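Local coordinates for NAD-dependent epimerase/dehydratase (Veillonella parvula DSM 2008, PDB 3R6D), which probably binds a nicotinamide dinucleotide in a Rossmann-type domain and may act as an NAD-dependent epimerase or dehydratase, at residues A23-G37 against E47-F61. Residues are numbered along the deposited sequence; the frame is centred on the assembly and turned at random.
Sequences ATLLTYTDMHITLYG and EIIDHERVTVIEGSF
Ile33 to Gly37 pairs in parallel with Val54 to Glu58, the strand axes 4.7 Å apart at closest approach and turned by 24°, in a ladder from Ile33 N to Arg53 O through to Gly59 N on Gly37 O. Strand 33-37 also pairs with strand 8-11 on its other side, which puts strand 54-58 at the edge of the parallel part of a Rossmann-type sheet, an example of how neighbouring strands pair in this fold. Arg53, just before strand 54-58, ties that strand to the end of helix 22-28. Bent at chi3 (-70°), its chain brings the guanidinium to carbonyls in the last turn of helix 22-28 and in the loop after it: NH2 donates to Leu26 O (2.8 Å), on a lone pair in the carbonyl plane, and NH1 to Met31 O (2.9 Å), both acceptors in the guanidinium plane. Asp30 OD1 sits over one face, 3.3 Å from NE, a salt bridge of charges only; Leu26 CD2 lies over the opposite face. A methionine in place of Arg53 would probably leave Leu26 O and Met31 O without these donors and the Asp30 carboxylate without this countercharge. Arg53 CG rests over the centre of the His32 ring. Leu26 CD2 also makes a CH-pi contact with the His51 face, and Arg53 N bonds in plane to His51 ND1, which helps to hold the ring's rotation. Leu35 CD1 meets Val54 CG1 at 3.7 Å. Tyr36, its CG anti to the backbone N (chi1 -176°), reaches past Ile57 to the loop after strand 54-58, where OH donates to Ser60 O at 2.7 Å, from above the carbonyl plane.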
loop_
_atom_site.group_PDB
_atom_site.type_symbol
_atom_site.label_atom_id
_atom_site.label_comp_id
_atom_site.label_asym_id
_atom_site.label_seq_id
_atom_site.Cartn_x
_atom_site.Cartn_y
_atom_site.Cartn_z
ATOM N N ALA A 23 -6.809 0.211 -11.693
ATOM C CA ALA A 23 -7.344 0.979 -12.812
ATOM C C ALA A 23 -6.293 1.881 -13.433
ATOM O O ALA A 23 -6.161 1.941 -14.659
ATOM C CB ALA A 23 -8.589 1.762 -12.412
ATOM N N THR A 24 -5.493 2.588 -12.611
ATOM C CA THR A 24 -4.476 3.474 -13.190
ATOM C C THR A 24 -3.409 2.697 -13.927
ATOM O O THR A 24 -2.894 3.183 -14.935
ATOM C CB THR A 24 -3.800 4.425 -12.167
ATOM O OG1 THR A 24 -2.652 3.809 -11.549
ATOM C CG2 THR A 24 -4.763 4.887 -11.166
ATOM N N LEU A 25 -3.038 1.526 -13.414
ATOM C CA LEU A 25 -2.025 0.736 -14.110
ATOM C C LEU A 25 -2.573 0.194 -15.433
ATOM O O LEU A 25 -1.823 0.056 -16.392
ATOM C CB LEU A 25 -1.471 -0.360 -13.211
ATOM C CG LEU A 25 -0.719 0.118 -11.951
ATOM C CD1 LEU A 25 -0.271 -1.086 -11.129
ATOM C CD2 LEU A 25 0.457 1.038 -12.271
ATOM N N LEU A 26 -3.853 -0.148 -15.481
ATOM C CA LEU A 26 -4.402 -0.584 -16.752
ATOM C C LEU A 26 -4.446 0.563 -17.753
ATOM O O LEU A 26 -4.116 0.357 -18.923
ATOM C CB LEU A 26 -5.802 -1.178 -16.554
ATOM C CG LEU A 26 -5.836 -2.511 -15.780
ATOM C CD1 LEU A 26 -7.253 -2.878 -15.431
ATOM C CD2 LEU A 26 -5.131 -3.605 -16.614
ATOM N N THR A 27 -4.874 1.744 -17.314
ATOM C CA THR A 27 -5.053 2.875 -18.226
ATOM C C THR A 27 -3.716 3.452 -18.693
ATOM O O THR A 27 -3.566 3.805 -19.879
ATOM C CB THR A 27 -5.892 3.961 -17.560
ATOM O OG1 THR A 27 -7.176 3.394 -17.277
ATOM C CG2 THR A 27 -6.082 5.167 -18.481
ATOM N N TYR A 28 -2.727 3.523 -17.798
ATOM C CA TYR A 28 -1.564 4.356 -18.011
ATOM C C TYR A 28 -0.258 3.576 -18.118
ATOM O O TYR A 28 0.793 4.209 -18.232
ATOM C CB TYR A 28 -1.417 5.439 -16.897
ATOM C CG TYR A 28 -2.577 6.412 -16.928
ATOM C CD1 TYR A 28 -2.734 7.322 -18.000
ATOM C CD2 TYR A 28 -3.543 6.400 -15.935
ATOM C CE1 TYR A 28 -3.809 8.190 -18.044
ATOM C CE2 TYR A 28 -4.610 7.313 -15.954
ATOM C CZ TYR A 28 -4.737 8.188 -17.025
ATOM O OH TYR A 28 -5.813 9.075 -17.076
ATOM N N THR A 29 -0.320 2.241 -18.058
ATOM C CA THR A 29 0.871 1.414 -18.279
ATOM C C THR A 29 0.517 0.168 -19.088
ATOM O O THR A 29 -0.659 -0.111 -19.325
ATOM C CB THR A 29 1.508 0.939 -16.924
ATOM O OG1 THR A 29 0.816 -0.208 -16.429
ATOM C CG2 THR A 29 1.574 2.026 -15.873
ATOM N N ASP A 30 1.519 -0.603 -19.507
ATOM C CA ASP A 30 1.220 -1.902 -20.123
ATOM C C ASP A 30 1.520 -3.049 -19.141
ATOM O O ASP A 30 1.794 -4.162 -19.562
ATOM C CB ASP A 30 1.962 -2.086 -21.466
ATOM C CG ASP A 30 1.317 -3.136 -22.372
ATOM O OD1 ASP A 30 0.071 -3.198 -22.499
ATOM O OD2 ASP A 30 2.078 -3.890 -23.014
HETATM N N MSE A 31 1.458 -2.779 -17.833
HETATM C CA MSE A 31 1.723 -3.820 -16.845
HETATM C C MSE A 31 0.697 -4.931 -16.886
HETATM O O MSE A 31 -0.486 -4.719 -17.197
HETATM C CB MSE A 31 1.807 -3.229 -15.433
HETATM C CG MSE A 31 2.998 -2.273 -15.275
HETATM SE SE MSE A 31 3.229 -1.521 -13.527
HETATM C CE MSE A 31 3.579 -2.985 -12.805
ATOM N N HIS A 32 1.160 -6.118 -16.538
ATOM C CA HIS A 32 0.323 -7.286 -16.389
ATOM C C HIS A 32 0.093 -7.503 -14.899
ATOM O O HIS A 32 1.051 -7.565 -14.117
ATOM C CB HIS A 32 1.013 -8.476 -17.019
ATOM C CG HIS A 32 0.981 -8.460 -18.512
ATOM N ND1 HIS A 32 1.509 -7.454 -19.301
ATOM C CD2 HIS A 32 0.396 -9.327 -19.363
ATOM C CE1 HIS A 32 1.307 -7.753 -20.581
ATOM N NE2 HIS A 32 0.639 -8.884 -20.643
ATOM N N ILE A 33 -1.174 -7.620 -14.517
ATOM C CA ILE A 33 -1.575 -7.515 -13.127
ATOM C C ILE A 33 -2.201 -8.825 -12.660
ATOM O O ILE A 33 -3.141 -9.338 -13.283
ATOM C CB ILE A 33 -2.580 -6.363 -12.932
ATOM C CG1 ILE A 33 -2.009 -5.045 -13.456
ATOM C CG2 ILE A 33 -2.993 -6.236 -11.476
ATOM C CD1 ILE A 33 -2.963 -3.853 -13.501
ATOM N N THR A 34 -1.737 -9.325 -11.520
ATOM C CA THR A 34 -2.367 -10.459 -10.858
ATOM C C THR A 34 -3.005 -9.977 -9.574
ATOM O O THR A 34 -2.340 -9.297 -8.773
ATOM C CB THR A 34 -1.329 -11.542 -10.582
ATOM O OG1 THR A 34 -0.810 -11.990 -11.833
ATOM C CG2 THR A 34 -1.899 -12.710 -9.835
ATOM N N LEU A 35 -4.283 -10.288 -9.407
ATOM C CA LEU A 35 -5.044 -9.932 -8.211
ATOM C C LEU A 35 -5.278 -11.188 -7.374
ATOM O O LEU A 35 -5.794 -12.177 -7.912
ATOM C CB LEU A 35 -6.402 -9.325 -8.600
ATOM C CG LEU A 35 -6.315 -8.119 -9.539
ATOM C CD1 LEU A 35 -7.739 -7.608 -9.860
ATOM C CD2 LEU A 35 -5.478 -6.978 -8.976
ATOM N N TYR A 36 -4.887 -11.173 -6.086
ATOM C CA TYR A 36 -5.060 -12.332 -5.203
ATOM C C TYR A 36 -6.089 -12.020 -4.158
ATOM O O TYR A 36 -6.018 -10.955 -3.513
ATOM C CB TYR A 36 -3.744 -12.600 -4.500
ATOM C CG TYR A 36 -3.757 -13.841 -3.623
ATOM C CD1 TYR A 36 -3.840 -15.110 -4.196
ATOM C CD2 TYR A 36 -3.691 -13.754 -2.230
ATOM C CE1 TYR A 36 -3.826 -16.274 -3.399
ATOM C CE2 TYR A 36 -3.690 -14.916 -1.429
ATOM C CZ TYR A 36 -3.766 -16.167 -2.027
ATOM O OH TYR A 36 -3.728 -17.331 -1.285
ATOM N N GLY A 37 -7.042 -12.930 -3.943
ATOM C CA GLY A 37 -8.012 -12.704 -2.863
ATOM C C GLY A 37 -9.241 -13.565 -3.014
ATOM O O GLY A 37 -9.255 -14.544 -3.778
ATOM N N GLU A 47 -14.954 -3.673 -15.397
ATOM C CA GLU A 47 -13.978 -2.972 -16.256
ATOM C C GLU A 47 -12.534 -3.293 -15.843
ATOM O O GLU A 47 -11.569 -3.051 -16.591
ATOM C CB GLU A 47 -14.235 -1.443 -16.307
ATOM C CG GLU A 47 -13.931 -0.679 -15.049
ATOM C CD GLU A 47 -15.074 -0.654 -14.084
ATOM O OE1 GLU A 47 -16.051 -1.475 -14.237
ATOM O OE2 GLU A 47 -14.992 0.174 -13.161
ATOM N N ILE A 48 -12.377 -3.824 -14.639
ATOM C CA ILE A 48 -11.094 -4.381 -14.219
ATOM C C ILE A 48 -11.040 -5.902 -14.497
ATOM O O ILE A 48 -10.111 -6.389 -15.159
ATOM C CB ILE A 48 -10.868 -4.068 -12.723
ATOM C CG1 ILE A 48 -10.702 -2.551 -12.509
ATOM C CG2 ILE A 48 -9.637 -4.826 -12.194
ATOM C CD1 ILE A 48 -10.408 -2.111 -11.088
ATOM N N ILE A 49 -11.997 -6.651 -13.947
ATOM C CA ILE A 49 -11.949 -8.106 -13.988
ATOM C C ILE A 49 -11.967 -8.617 -15.431
ATOM O O ILE A 49 -11.350 -9.659 -15.722
ATOM C CB ILE A 49 -13.081 -8.715 -13.087
ATOM C CG1 ILE A 49 -12.827 -8.367 -11.592
ATOM C CG2 ILE A 49 -13.300 -10.231 -13.362
ATOM C CD1 ILE A 49 -11.588 -8.993 -10.969
ATOM N N ASP A 50 -12.677 -7.932 -16.341
ATOM C CA ASP A 50 -12.789 -8.368 -17.728
ATOM C C ASP A 50 -11.568 -7.977 -18.563
ATOM O O ASP A 50 -11.502 -8.336 -19.740
ATOM C CB ASP A 50 -14.037 -7.777 -18.406
ATOM C CG ASP A 50 -15.354 -8.264 -17.813
ATOM O OD1 ASP A 50 -15.392 -9.114 -16.871
ATOM O OD2 ASP A 50 -16.393 -7.734 -18.300
ATOM N N HIS A 51 -10.610 -7.247 -17.996
ATOM C CA HIS A 51 -9.498 -6.731 -18.811
ATOM C C HIS A 51 -8.472 -7.843 -19.074
ATOM O O HIS A 51 -8.130 -8.613 -18.168
ATOM C CB HIS A 51 -8.813 -5.573 -18.059
ATOM C CG HIS A 51 -7.887 -4.771 -18.920
ATOM N ND1 HIS A 51 -6.697 -5.267 -19.432
ATOM C CD2 HIS A 51 -8.021 -3.519 -19.414
ATOM C CE1 HIS A 51 -6.128 -4.332 -20.180
ATOM N NE2 HIS A 51 -6.907 -3.256 -20.173
ATOM N N GLU A 52 -7.972 -7.907 -20.304
ATOM C CA GLU A 52 -7.022 -8.977 -20.694
ATOM C C GLU A 52 -5.708 -8.999 -19.878
ATOM O O GLU A 52 -5.034 -10.056 -19.805
ATOM C CB GLU A 52 -6.692 -8.903 -22.187
ATOM C CG GLU A 52 -6.007 -7.636 -22.599
ATOM C CD GLU A 52 -5.662 -7.587 -24.080
ATOM O OE1 GLU A 52 -5.992 -8.549 -24.833
ATOM O OE2 GLU A 52 -5.045 -6.577 -24.494
ATOM N N ARG A 53 -5.325 -7.860 -19.306
ATOM C CA ARG A 53 -4.082 -7.815 -18.532
ATOM C C ARG A 53 -4.286 -8.108 -17.045
ATOM O O ARG A 53 -3.351 -7.976 -16.253
ATOM C CB ARG A 53 -3.343 -6.499 -18.770
ATOM C CG ARG A 53 -2.534 -6.531 -20.067
ATOM C CD ARG A 53 -1.703 -5.266 -20.265
ATOM N NE ARG A 53 -2.505 -4.069 -20.563
ATOM C CZ ARG A 53 -2.575 -2.932 -19.864
ATOM N NH1 ARG A 53 -1.925 -2.752 -18.693
ATOM N NH2 ARG A 53 -3.335 -1.950 -20.344
ATOM N N VAL A 54 -5.472 -8.562 -16.645
ATOM C CA VAL A 54 -5.787 -8.895 -15.267
ATOM C C VAL A 54 -6.030 -10.396 -15.126
ATOM O O VAL A 54 -6.819 -10.969 -15.883
ATOM C CB VAL A 54 -7.042 -8.129 -14.785
ATOM C CG1 VAL A 54 -7.451 -8.545 -13.388
ATOM C CG2 VAL A 54 -6.759 -6.615 -14.831
ATOM N N THR A 55 -5.347 -11.009 -14.161
ATOM C CA THR A 55 -5.505 -12.401 -13.808
ATOM C C THR A 55 -5.927 -12.446 -12.354
ATOM O O THR A 55 -5.297 -11.785 -11.532
ATOM C CB THR A 55 -4.174 -13.142 -13.980
ATOM O OG1 THR A 55 -3.743 -13.014 -15.342
ATOM C CG2 THR A 55 -4.308 -14.604 -13.604
ATOM N N VAL A 56 -6.965 -13.212 -12.029
ATOM C CA VAL A 56 -7.421 -13.421 -10.637
ATOM C C VAL A 56 -6.969 -14.781 -10.133
ATOM O O VAL A 56 -7.169 -15.791 -10.849
ATOM C CB VAL A 56 -8.975 -13.375 -10.522
ATOM C CG1 VAL A 56 -9.466 -13.826 -9.111
ATOM C CG2 VAL A 56 -9.477 -11.982 -10.859
ATOM N N ILE A 57 -6.419 -14.830 -8.915
ATOM C CA ILE A 57 -6.077 -16.081 -8.247
ATOM C C ILE A 57 -6.765 -16.103 -6.892
ATOM O O ILE A 57 -6.614 -15.171 -6.093
ATOM C CB ILE A 57 -4.551 -16.262 -8.101
ATOM C CG1 ILE A 57 -3.900 -16.291 -9.503
ATOM C CG2 ILE A 57 -4.231 -17.510 -7.239
ATOM C CD1 ILE A 57 -2.410 -16.353 -9.522
ATOM N N GLU A 58 -7.527 -17.159 -6.650
ATOM C CA GLU A 58 -8.283 -17.361 -5.403
ATOM C C GLU A 58 -7.403 -17.747 -4.242
ATOM O O GLU A 58 -6.506 -18.585 -4.391
ATOM C CB GLU A 58 -9.291 -18.526 -5.671
ATOM C CG GLU A 58 -10.150 -18.969 -4.486
ATOM C CD GLU A 58 -9.498 -19.964 -3.532
ATOM O OE1 GLU A 58 -8.977 -21.046 -3.939
ATOM O OE2 GLU A 58 -9.576 -19.701 -2.315
ATOM N N GLY A 59 -7.646 -17.145 -3.079
ATOM C CA GLY A 59 -7.037 -17.592 -1.852
ATOM C C GLY A 59 -6.979 -16.519 -0.792
ATOM O O GLY A 59 -7.413 -15.375 -0.984
ATOM N N SER A 60 -6.484 -16.939 0.365
ATOM C CA SER A 60 -6.270 -16.058 1.507
ATOM C C SER A 60 -4.811 -16.109 1.881
ATOM O O SER A 60 -4.014 -16.908 1.351
ATOM C CB SER A 60 -7.105 -16.553 2.691
ATOM O OG SER A 60 -6.418 -17.657 3.308
ATOM N N PHE A 61 -4.425 -15.277 2.847
ATOM C CA PHE A 61 -3.053 -15.320 3.316
ATOM C C PHE A 61 -2.706 -16.583 4.103
ATOM O O PHE A 61 -1.533 -16.811 4.389
ATOM C CB PHE A 61 -2.677 -14.048 4.116
ATOM C CG PHE A 61 -2.819 -12.766 3.332
ATOM C CD1 PHE A 61 -2.364 -12.673 2.020
ATOM C CD2 PHE A 61 -3.414 -11.651 3.922
ATOM C CE1 PHE A 61 -2.501 -11.497 1.305
ATOM C CE2 PHE A 61 -3.575 -10.467 3.209
ATOM C CZ PHE A 61 -3.098 -10.390 1.896
HETATM O O HOH W 1 -2.303 -10.777 -15.829
#